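Uncharacterized protein YycE (Bacillus subtilis, PDB 1TWU) is of unknown function but belongs to the vicinal oxygen chelate family and is a putative glyoxalase or fosfomycin resistance protein. Local coordinates at the interface of chains A and B. Sequence-based numbering; all coordinates share one arbitrary frame. Chains: chain A/B, Hypothetical protein yycE.

The interface of chains A and B. Residues chain A 32-34, 90, 94, 130; chain B 7-8.
B:Phe8 and B:Ser7, neighbours in the N-terminal segment of chain B, reach between helix 88-100 of chain A and the loop that follows helix 22-32, and meet A:Glu90, A:Ile94 and A:Leu33. The first torsion of B:Phe8 (chi1 55°) tucks CG in between the two backbone arms and sends the ring past A:Ile94 towards A:Phe130. Its CB packs on the CB of A:Glu90 at 4.0 Å, and the same methylene is also near OE1 of that carboxylate, whose plane is turned 71° from the ring. Farther out, CD2 and CE2 run past A:Ile94, each 4.1 Å from CG1, while CD2 also nears the branch carbon CB. One step short of the tip, CE2 lies 4.2 Å from CE1 of A:Phe130, and CZ, the tip itself, is 4.3 Å from the same CE1. The edge of the A:Phe130 ring receives, from within the same chain, the CD2 methyl of A:Leu33 in plane. A:Ile94 has CG1 anti to the backbone N, and the CD1 methyl beyond it lies 4.0 Å from CB of B:Ser7.

The hydroxyl of B:Ser7 donates a hydrogen bond from OG to the backbone O of A:Leu33, 2.9 Å long. It approaches from above the carbonyl plane, 58° out of it, rather than along a lone pair. OG lies beside A:Cys34 too, 3.7 Å from its SG. One water links the backbone O of B:Ser7 to the backbone O of A:Glu90, adding a polar bridge next to the apolar packing.

The patch occurs twice across the two-fold axis of the assembly, which may represent a biological dimer. In chain A it draws on the loop just after helix 22-32, one side of helix 88-100 and strand 127-131.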
ATOM      1  N   GLY A  32     -15.746   1.255 -10.026  1.00 29.53           N
ATOM      2  CA  GLY A  32     -14.750   1.075 -11.060  1.00 29.21           C
ATOM      3  C   GLY A  32     -14.049  -0.261 -11.020  1.00 30.36           C
ATOM      4  O   GLY A  32     -14.201  -1.073 -11.932  1.00 31.58           O
ATOM      5  N   LEU A  33     -13.270  -0.487  -9.968  1.00 30.61           N
ATOM      6  CA  LEU A  33     -12.535  -1.737  -9.822  1.00 31.43           C
ATOM      7  C   LEU A  33     -13.411  -2.892  -9.388  1.00 31.08           C
ATOM      8  O   LEU A  33     -13.058  -4.051  -9.590  1.00 31.62           O
ATOM      9  CB  LEU A  33     -11.410  -1.582  -8.804  1.00 31.16           C
ATOM     10  CG  LEU A  33     -10.204  -0.789  -9.284  1.00 33.67           C
ATOM     11  CD1 LEU A  33      -9.135  -0.777  -8.195  1.00 34.34           C
ATOM     12  CD2 LEU A  33      -9.673  -1.429 -10.562  1.00 33.21           C
ATOM     13  N   CYS A  34     -14.552  -2.574  -8.789  1.00 30.21           N
ATOM     14  CA  CYS A  34     -15.456  -3.600  -8.296  1.00 30.51           C
ATOM     15  C   CYS A  34     -14.806  -4.373  -7.158  1.00 29.15           C
ATOM     16  O   CYS A  34     -14.859  -5.604  -7.104  1.00 28.93           O
ATOM     17  CB  CYS A  34     -15.867  -4.553  -9.420  1.00 32.37           C
ATOM     18  SG  CYS A  34     -17.059  -3.827 -10.569  1.00 35.79           S
ATOM     19  N   GLU A  90      -8.674  -9.356 -19.846  1.00 35.30           N
ATOM     20  CA  GLU A  90      -9.250  -8.797 -18.626  1.00 35.10           C
ATOM     21  C   GLU A  90      -8.608  -7.443 -18.349  1.00 34.05           C
ATOM     22  O   GLU A  90      -9.276  -6.498 -17.936  1.00 34.51           O
ATOM     23  CB  GLU A  90      -8.997  -9.711 -17.435  1.00 36.15           C
ATOM     24  CG  GLU A  90      -9.571 -11.085 -17.580  1.00 38.29           C
ATOM     25  CD  GLU A  90      -9.325 -11.911 -16.353  1.00 40.71           C
ATOM     26  OE1 GLU A  90      -8.228 -11.776 -15.766  1.00 43.27           O
ATOM     27  OE2 GLU A  90     -10.218 -12.697 -15.977  1.00 42.62           O
ATOM     28  N   ILE A  94     -10.834  -3.982 -17.869  1.00 29.55           N
ATOM     29  CA  ILE A  94     -10.912  -3.147 -16.680  1.00 29.69           C
ATOM     30  C   ILE A  94     -10.421  -1.722 -16.938  1.00 30.45           C
ATOM     31  O   ILE A  94     -11.092  -0.752 -16.566  1.00 30.23           O
ATOM     32  CB  ILE A  94     -10.139  -3.778 -15.477  1.00 28.99           C
ATOM     33  CG1 ILE A  94     -10.367  -2.929 -14.222  1.00 30.59           C
ATOM     34  CG2 ILE A  94      -8.649  -3.874 -15.776  1.00 26.36           C
ATOM     35  CD1 ILE A  94     -11.837  -2.700 -13.893  1.00 32.40           C
ATOM     36  N   PHE A 130      -1.769  -1.582 -14.135  1.00 26.52           N
ATOM     37  CA  PHE A 130      -2.218  -2.908 -14.529  1.00 28.21           C
ATOM     38  C   PHE A 130      -1.124  -3.430 -15.465  1.00 28.99           C
ATOM     39  O   PHE A 130      -0.998  -2.983 -16.609  1.00 28.44           O
ATOM     40  CB  PHE A 130      -3.572  -2.796 -15.232  1.00 28.51           C
ATOM     41  CG  PHE A 130      -4.645  -2.215 -14.358  1.00 29.15           C
ATOM     42  CD1 PHE A 130      -5.429  -3.040 -13.551  1.00 30.51           C
ATOM     43  CD2 PHE A 130      -4.832  -0.838 -14.289  1.00 28.23           C
ATOM     44  CE1 PHE A 130      -6.385  -2.501 -12.684  1.00 30.40           C
ATOM     45  CE2 PHE A 130      -5.779  -0.288 -13.429  1.00 28.93           C
ATOM     46  CZ  PHE A 130      -6.558  -1.121 -12.623  1.00 29.57           C
TER
ATOM     47  N   SER B   7     -13.465  -8.208 -11.126  1.00 51.81           N
ATOM     48  CA  SER B   7     -13.203  -7.753 -12.481  1.00 50.77           C
ATOM     49  C   SER B   7     -12.036  -8.443 -13.177  1.00 50.00           C
ATOM     50  O   SER B   7     -11.894  -8.337 -14.391  1.00 49.76           O
ATOM     51  CB  SER B   7     -12.952  -6.243 -12.474  1.00 51.74           C
ATOM     52  OG  SER B   7     -14.041  -5.548 -11.894  1.00 52.78           O
ATOM     53  N   PHE B   8     -11.200  -9.150 -12.425  1.00 48.45           N
ATOM     54  CA  PHE B   8     -10.048  -9.797 -13.041  1.00 46.69           C
ATOM     55  C   PHE B   8      -9.282 -10.707 -12.102  1.00 46.41           C
ATOM     56  O   PHE B   8      -9.484 -10.696 -10.889  1.00 46.02           O
ATOM     57  CB  PHE B   8      -9.097  -8.729 -13.571  1.00 46.83           C
ATOM     58  CG  PHE B   8      -8.670  -7.739 -12.525  1.00 46.36           C
ATOM     59  CD1 PHE B   8      -7.673  -8.058 -11.612  1.00 46.62           C
ATOM     60  CD2 PHE B   8      -9.298  -6.502 -12.426  1.00 46.61           C
ATOM     61  CE1 PHE B   8      -7.303  -7.160 -10.615  1.00 45.60           C
ATOM     62  CE2 PHE B   8      -8.937  -5.598 -11.434  1.00 46.59           C
ATOM     63  CZ  PHE B   8      -7.938  -5.930 -10.527  1.00 45.71           C
TER
HETATM   64  O   HOH W   1     -11.328  -7.362 -16.635  1.00 49.16           O